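Local coordinates for acyl-CoA thioester hydrolase HI0827 (Haemophilus influenzae Rd KW20, PDB 3BJK), which probably hydrolyses the thioester bond of a broad range of acyl-coenzyme A substrates, working as a hexamer of hotdog-fold subunits, at residues C[47-50]-C[51-55]; C[139-142]-C[143-147]. The protein carries 1 engineered substitution. One frame throughout, in Å; residues are numbered along the deposited sequence.

Contact 1 of 2, residues C[47-50]-C[51-55]; sequences AILA and KEIAH. With EDO (1,2-ethanediol), chain S.
Glu52 lies alongside Ile48, one helical turn earlier, with both side chains pointing the same way. Its CB sits 3.4 Å from Leu49 O, and CG lies at the same distance from Ile48 O, the carbonyl that accepts the Glu52 backbone N-H. With CG anti to the carbonyl carbon (chi1 -81°) and the chain extended beyond it, the carboxylate is carried back along the helix toward residues 48 and 49. There OE1 comes 3.6 Å from CD2 of Leu49, whose side chain crosses that of Glu52 at about a right angle, while OE2 lies beside CG2 of Ile48. A bound 1,2-ethanediol, probably from the crystallisation liquor, bridges the two oxygens: its O2 donates to Glu52 OE1 at 2.9 Å and its O1 to OE2. Salt bridges from OE2 to Lys101 and Arg19 of the second subunit probably offset the charge of this buried carboxylate.

On the next flank CD2 of Leu49 packs 3.8 Å from CD1 of Ile53. At the helix end His55 turns to positive phi, and its ND1 donates to Glu52 O, 3.0 Å away and in the plane of the imidazole ring. Ala50 and Ala54 rest on Ile92 of strand 91-101; this is the C-terminal end of the long helix 35-54, which the curved antiparallel sheet wraps in the hotdog fold.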
ATOM      1  N   ALA C  47       2.478  16.926  12.622  1.00 31.07           N
ATOM      2  CA  ALA C  47       1.028  17.158  12.803  1.00 30.76           C
ATOM      3  C   ALA C  47       0.488  16.690  14.125  1.00 29.40           C
ATOM      4  O   ALA C  47      -0.431  17.360  14.693  1.00 28.53           O
ATOM      5  CB  ALA C  47       0.260  16.493  11.697  1.00 31.48           C
ATOM      6  N   ILE C  48       1.008  15.586  14.633  1.00 28.80           N
ATOM      7  CA  ILE C  48       0.605  15.066  15.961  1.00 28.73           C
ATOM      8  C   ILE C  48       0.861  16.156  17.022  1.00 28.41           C
ATOM      9  O   ILE C  48       0.006  16.459  17.818  1.00 28.72           O
ATOM     10  CB  ILE C  48       1.342  13.742  16.346  1.00 28.69           C
ATOM     11  CG1 ILE C  48       0.835  12.550  15.500  1.00 28.55           C
ATOM     12  CG2 ILE C  48       1.122  13.406  17.816  1.00 29.55           C
ATOM     13  CD1 ILE C  48       1.628  11.210  15.682  1.00 30.01           C
ATOM     14  N   LEU C  49       2.072  16.698  17.016  1.00 28.85           N
ATOM     15  CA  LEU C  49       2.484  17.721  17.964  1.00 29.34           C
ATOM     16  C   LEU C  49       1.638  19.027  17.782  1.00 28.86           C
ATOM     17  O   LEU C  49       1.152  19.613  18.753  1.00 28.29           O
ATOM     18  CB  LEU C  49       3.958  18.007  17.816  1.00 30.08           C
ATOM     19  CG  LEU C  49       4.722  18.535  19.075  1.00 32.11           C
ATOM     20  CD1 LEU C  49       5.760  19.516  18.694  1.00 32.16           C
ATOM     21  CD2 LEU C  49       3.883  19.041  20.254  1.00 31.86           C
ATOM     22  N   ALA C  50       1.417  19.420  16.532  1.00 28.45           N
ATOM     23  CA  ALA C  50       0.487  20.521  16.258  1.00 28.76           C
ATOM     24  C   ALA C  50      -0.912  20.241  16.782  1.00 28.69           C
ATOM     25  O   ALA C  50      -1.498  21.121  17.396  1.00 27.50           O
ATOM     26  CB  ALA C  50       0.426  20.850  14.794  1.00 28.37           C
ATOM     27  N   LYS C  51      -1.476  19.057  16.549  1.00 27.80           N
ATOM     28  CA  LYS C  51      -2.809  18.807  17.055  1.00 28.79           C
ATOM     29  C   LYS C  51      -2.838  18.838  18.584  1.00 27.73           C
ATOM     30  O   LYS C  51      -3.824  19.229  19.165  1.00 26.39           O
ATOM     31  CB  LYS C  51      -3.338  17.451  16.565  1.00 29.76           C
ATOM     32  CG  LYS C  51      -3.534  17.407  15.086  1.00 29.54           C
ATOM     33  CD  LYS C  51      -3.771  16.049  14.638  1.00 35.04           C
ATOM     34  CE  LYS C  51      -3.591  15.864  13.164  1.00 37.52           C
ATOM     35  NZ  LYS C  51      -3.295  14.431  12.975  1.00 38.22           N
ATOM     36  N   GLU C  52      -1.756  18.352  19.212  1.00 27.55           N
ATOM     37  CA  GLU C  52      -1.662  18.347  20.660  1.00 27.80           C
ATOM     38  C   GLU C  52      -1.781  19.811  21.206  1.00 27.88           C
ATOM     39  O   GLU C  52      -2.580  20.110  22.079  1.00 28.23           O
ATOM     40  CB  GLU C  52      -0.380  17.650  21.123  1.00 26.90           C
ATOM     41  CG  GLU C  52      -0.470  16.116  21.145  1.00 28.37           C
ATOM     42  CD  GLU C  52       0.894  15.432  21.310  1.00 28.89           C
ATOM     43  OE1 GLU C  52       1.958  16.043  20.997  1.00 31.73           O
ATOM     44  OE2 GLU C  52       0.886  14.266  21.739  1.00 30.07           O
ATOM     45  N   ILE C  53      -1.008  20.698  20.613  1.00 28.38           N
ATOM     46  CA  ILE C  53      -0.929  22.106  20.975  1.00 27.70           C
ATOM     47  C   ILE C  53      -2.231  22.838  20.629  1.00 28.42           C
ATOM     48  O   ILE C  53      -2.719  23.637  21.418  1.00 27.54           O
ATOM     49  CB  ILE C  53       0.307  22.766  20.256  1.00 27.93           C
ATOM     50  CG1 ILE C  53       1.601  22.181  20.840  1.00 27.06           C
ATOM     51  CG2 ILE C  53       0.293  24.344  20.316  1.00 28.49           C
ATOM     52  CD1 ILE C  53       2.799  22.646  20.124  1.00 29.03           C
ATOM     53  N   ALA C  54      -2.765  22.547  19.451  1.00 29.58           N
ATOM     54  CA  ALA C  54      -3.970  23.201  18.937  1.00 29.83           C
ATOM     55  C   ALA C  54      -5.246  22.698  19.584  1.00 30.18           C
ATOM     56  O   ALA C  54      -6.296  23.339  19.436  1.00 30.11           O
ATOM     57  CB  ALA C  54      -4.054  23.001  17.398  1.00 30.37           C
ATOM     58  N   HIS C  55      -5.163  21.564  20.289  1.00 30.78           N
ATOM     59  CA  HIS C  55      -6.316  20.916  20.930  1.00 31.26           C
ATOM     60  C   HIS C  55      -7.352  20.519  19.876  1.00 30.53           C
ATOM     61  O   HIS C  55      -8.541  20.685  20.070  1.00 29.89           O
ATOM     62  CB  HIS C  55      -6.920  21.803  22.030  1.00 32.95           C
ATOM     63  CG  HIS C  55      -6.247  21.652  23.363  1.00 37.23           C
ATOM     64  ND1 HIS C  55      -4.962  21.158  23.500  1.00 42.33           N
ATOM     65  CD2 HIS C  55      -6.669  21.950  24.616  1.00 41.36           C
ATOM     66  CE1 HIS C  55      -4.639  21.125  24.783  1.00 42.12           C
ATOM     67  NE2 HIS C  55      -5.652  21.608  25.480  1.00 43.00           N
TER
HETATM   68  C1  EDO S 155       4.650  13.708  22.487  1.00 37.13           C
HETATM   69  O1  EDO S 155       3.455  14.276  23.074  1.00 36.57           O
HETATM   70  C2  EDO S 155       5.068  14.472  21.225  1.00 37.70           C
HETATM   71  O2  EDO S 155       4.138  14.384  20.145  1.00 35.47           O

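Contact 2 of 2, residues C[139-142]-C[143-147]; sequences QELE and KALAL
Leu141 and Leu145, one turn apart on helix 139-148, meet through their branched ends. CD1 of Leu141 touches CG of Leu145 at 3.9 Å, and CG of Leu141 lies 4.1 Å from CD1 of Leu145, so the two side chains cross at a slant. The two first torsions differ: Leu141 has CG anti to the backbone N (chi1 174°), which sends its end forward along the helix, whereas CG of Leu145 stands beside its own N and over Leu141 O, 3.5 Å away. Beneath them Leu145 N donates to Leu141 O at 2.9 Å in a nearly straight bond, N-H...O 169°.

The neighbouring backbone bonds keep the same i to i+4 spacing. Lys143 N reaches Gln139 O at 3.0 Å and Ala146 N reaches Glu142 O at the same distance, while the bond from Ala144 N to Glu140 O is long and weak at 3.3 Å. CB and CG of Lys143 pass close to Gln139 O before the extended chain leads away; its NZ remains 6.4 Å from OE1 of Glu140, too far for a salt bridge.

In the hotdog fold of this chain the helix is an addition after the last sheet strand, set against the C-terminal end of helix 35-54. Leu141 and Ala144 also meet strand 77-87, at Val87 and Cys84 respectively. Arg135, in the loop before the helix, touches both leucines. At the start of the helix Asn138 OD1 accepts a hydrogen bond from Leu141 N, and OE2 of Glu140 forms a salt bridge with Lys101 of the second subunit.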
ATOM      1  N   GLN C 139      -2.403  22.864  28.597  1.00 35.17           N
ATOM      2  CA  GLN C 139      -1.098  22.412  29.072  1.00 35.39           C
ATOM      3  C   GLN C 139      -0.087  22.130  27.956  1.00 35.31           C
ATOM      4  O   GLN C 139       1.113  22.362  28.111  1.00 34.55           O
ATOM      5  CB  GLN C 139      -1.266  21.138  29.864  1.00 35.46           C
ATOM      6  CG  GLN C 139      -1.975  21.330  31.167  1.00 37.14           C
ATOM      7  CD  GLN C 139      -1.901  20.084  32.015  1.00 38.56           C
ATOM      8  OE1 GLN C 139      -1.715  18.964  31.500  1.00 40.33           O
ATOM      9  NE2 GLN C 139      -2.016  20.263  33.308  1.00 37.30           N
ATOM     10  N   GLU C 140      -0.569  21.592  26.848  1.00 35.56           N
ATOM     11  CA  GLU C 140       0.314  21.277  25.751  1.00 36.28           C
ATOM     12  C   GLU C 140       0.905  22.573  25.180  1.00 35.87           C
ATOM     13  O   GLU C 140       2.100  22.629  24.890  1.00 35.70           O
ATOM     14  CB  GLU C 140      -0.421  20.437  24.707  1.00 37.02           C
ATOM     15  CG  GLU C 140      -0.839  19.024  25.250  1.00 39.66           C
ATOM     16  CD  GLU C 140       0.178  17.875  24.949  1.00 45.12           C
ATOM     17  OE1 GLU C 140       1.296  18.148  24.416  1.00 49.32           O
ATOM     18  OE2 GLU C 140      -0.167  16.687  25.219  1.00 44.77           O
ATOM     19  N   LEU C 141       0.074  23.608  25.048  1.00 35.33           N
ATOM     20  CA  LEU C 141       0.534  24.944  24.604  1.00 35.31           C
ATOM     21  C   LEU C 141       1.484  25.556  25.623  1.00 35.82           C
ATOM     22  O   LEU C 141       2.543  26.057  25.262  1.00 35.72           O
ATOM     23  CB  LEU C 141      -0.657  25.884  24.388  1.00 35.28           C
ATOM     24  CG  LEU C 141      -0.406  27.366  24.053  1.00 34.87           C
ATOM     25  CD1 LEU C 141       0.402  27.507  22.749  1.00 33.46           C
ATOM     26  CD2 LEU C 141      -1.733  28.151  23.968  1.00 34.05           C
ATOM     27  N   GLU C 142       1.082  25.504  26.894  1.00 35.98           N
ATOM     28  CA  GLU C 142       1.903  25.963  28.023  1.00 36.75           C
ATOM     29  C   GLU C 142       3.344  25.420  27.947  1.00 36.08           C
ATOM     30  O   GLU C 142       4.284  26.204  28.006  1.00 35.89           O
ATOM     31  CB  GLU C 142       1.240  25.575  29.374  1.00 36.80           C
ATOM     32  CG  GLU C 142       1.088  26.691  30.384  1.00 38.35           C
ATOM     33  CD  GLU C 142       0.576  26.200  31.772  1.00 38.50           C
ATOM     34  OE1 GLU C 142      -0.037  25.099  31.887  1.00 40.69           O
ATOM     35  OE2 GLU C 142       0.795  26.935  32.765  1.00 42.36           O
ATOM     36  N   LYS C 143       3.499  24.099  27.813  1.00 35.92           N
ATOM     37  CA  LYS C 143       4.816  23.434  27.660  1.00 36.90           C
ATOM     38  C   LYS C 143       5.684  23.960  26.474  1.00 36.32           C
ATOM     39  O   LYS C 143       6.889  24.224  26.622  1.00 36.28           O
ATOM     40  CB  LYS C 143       4.624  21.918  27.441  1.00 36.97           C
ATOM     41  CG  LYS C 143       4.450  21.068  28.687  1.00 37.96           C
ATOM     42  CD  LYS C 143       4.476  19.549  28.329  1.00 39.19           C
ATOM     43  CE  LYS C 143       4.701  18.659  29.599  1.00 40.35           C
ATOM     44  NZ  LYS C 143       5.421  17.394  29.230  1.00 42.98           N
ATOM     45  N   ALA C 144       5.064  24.074  25.304  1.00 35.74           N
ATOM     46  CA  ALA C 144       5.709  24.660  24.117  1.00 35.24           C
ATOM     47  C   ALA C 144       6.158  26.106  24.324  1.00 34.44           C
ATOM     48  O   ALA C 144       7.279  26.463  23.962  1.00 33.74           O
ATOM     49  CB  ALA C 144       4.767  24.594  22.911  1.00 35.15           C
ATOM     50  N   LEU C 145       5.270  26.946  24.844  1.00 34.51           N
ATOM     51  CA  LEU C 145       5.592  28.357  25.039  1.00 34.61           C
ATOM     52  C   LEU C 145       6.760  28.485  26.018  1.00 35.04           C
ATOM     53  O   LEU C 145       7.608  29.355  25.864  1.00 34.55           O
ATOM     54  CB  LEU C 145       4.379  29.159  25.544  1.00 34.60           C
ATOM     55  CG  LEU C 145       3.165  29.422  24.633  1.00 33.79           C
ATOM     56  CD1 LEU C 145       2.126  30.297  25.335  1.00 35.70           C
ATOM     57  CD2 LEU C 145       3.582  30.080  23.342  1.00 33.75           C
ATOM     58  N   ALA C 146       6.806  27.594  27.003  1.00 35.46           N
ATOM     59  CA  ALA C 146       7.863  27.600  27.992  1.00 36.10           C
ATOM     60  C   ALA C 146       9.208  27.294  27.349  1.00 36.60           C
ATOM     61  O   ALA C 146      10.181  27.983  27.597  1.00 36.60           O
ATOM     62  CB  ALA C 146       7.551  26.612  29.101  1.00 35.97           C
ATOM     63  N   LEU C 147       9.268  26.263  26.527  1.00 37.43           N
ATOM     64  CA  LEU C 147      10.509  25.953  25.818  1.00 38.70           C
ATOM     65  C   LEU C 147      10.887  27.040  24.806  1.00 39.07           C
ATOM     66  O   LEU C 147      12.055  27.276  24.574  1.00 39.31           O
ATOM     67  CB  LEU C 147      10.432  24.586  25.128  1.00 38.66           C
ATOM     68  CG  LEU C 147      10.136  23.370  26.040  1.00 40.53           C
ATOM     69  CD1 LEU C 147       9.639  22.182  25.232  1.00 40.86           C
ATOM     70  CD2 LEU C 147      11.328  22.939  26.902  1.00 40.87           C
TER

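From the N terminus, the chain passes strand 15-21 and then helix 35-54, on whose last turns contact 1 lies. Four strands follow before helix 139-148 brings in contact 2, so the two stand in series, neither nested nor crossed; each spans adjoining turns of a helix and closes no long loop. Their centres are nevertheless only about 11 Å apart, because the C-terminal helix returns to the end of the central one. Ile53 forms most of the join: its CD1 lies 3.9 Å from CB of Ala144 and its CG2 packs on Leu141. Asn138 ND2 also bonds to Ile53 O. Lys101 of the second subunit bridges Glu52 and Glu140, tying both helices to that subunit.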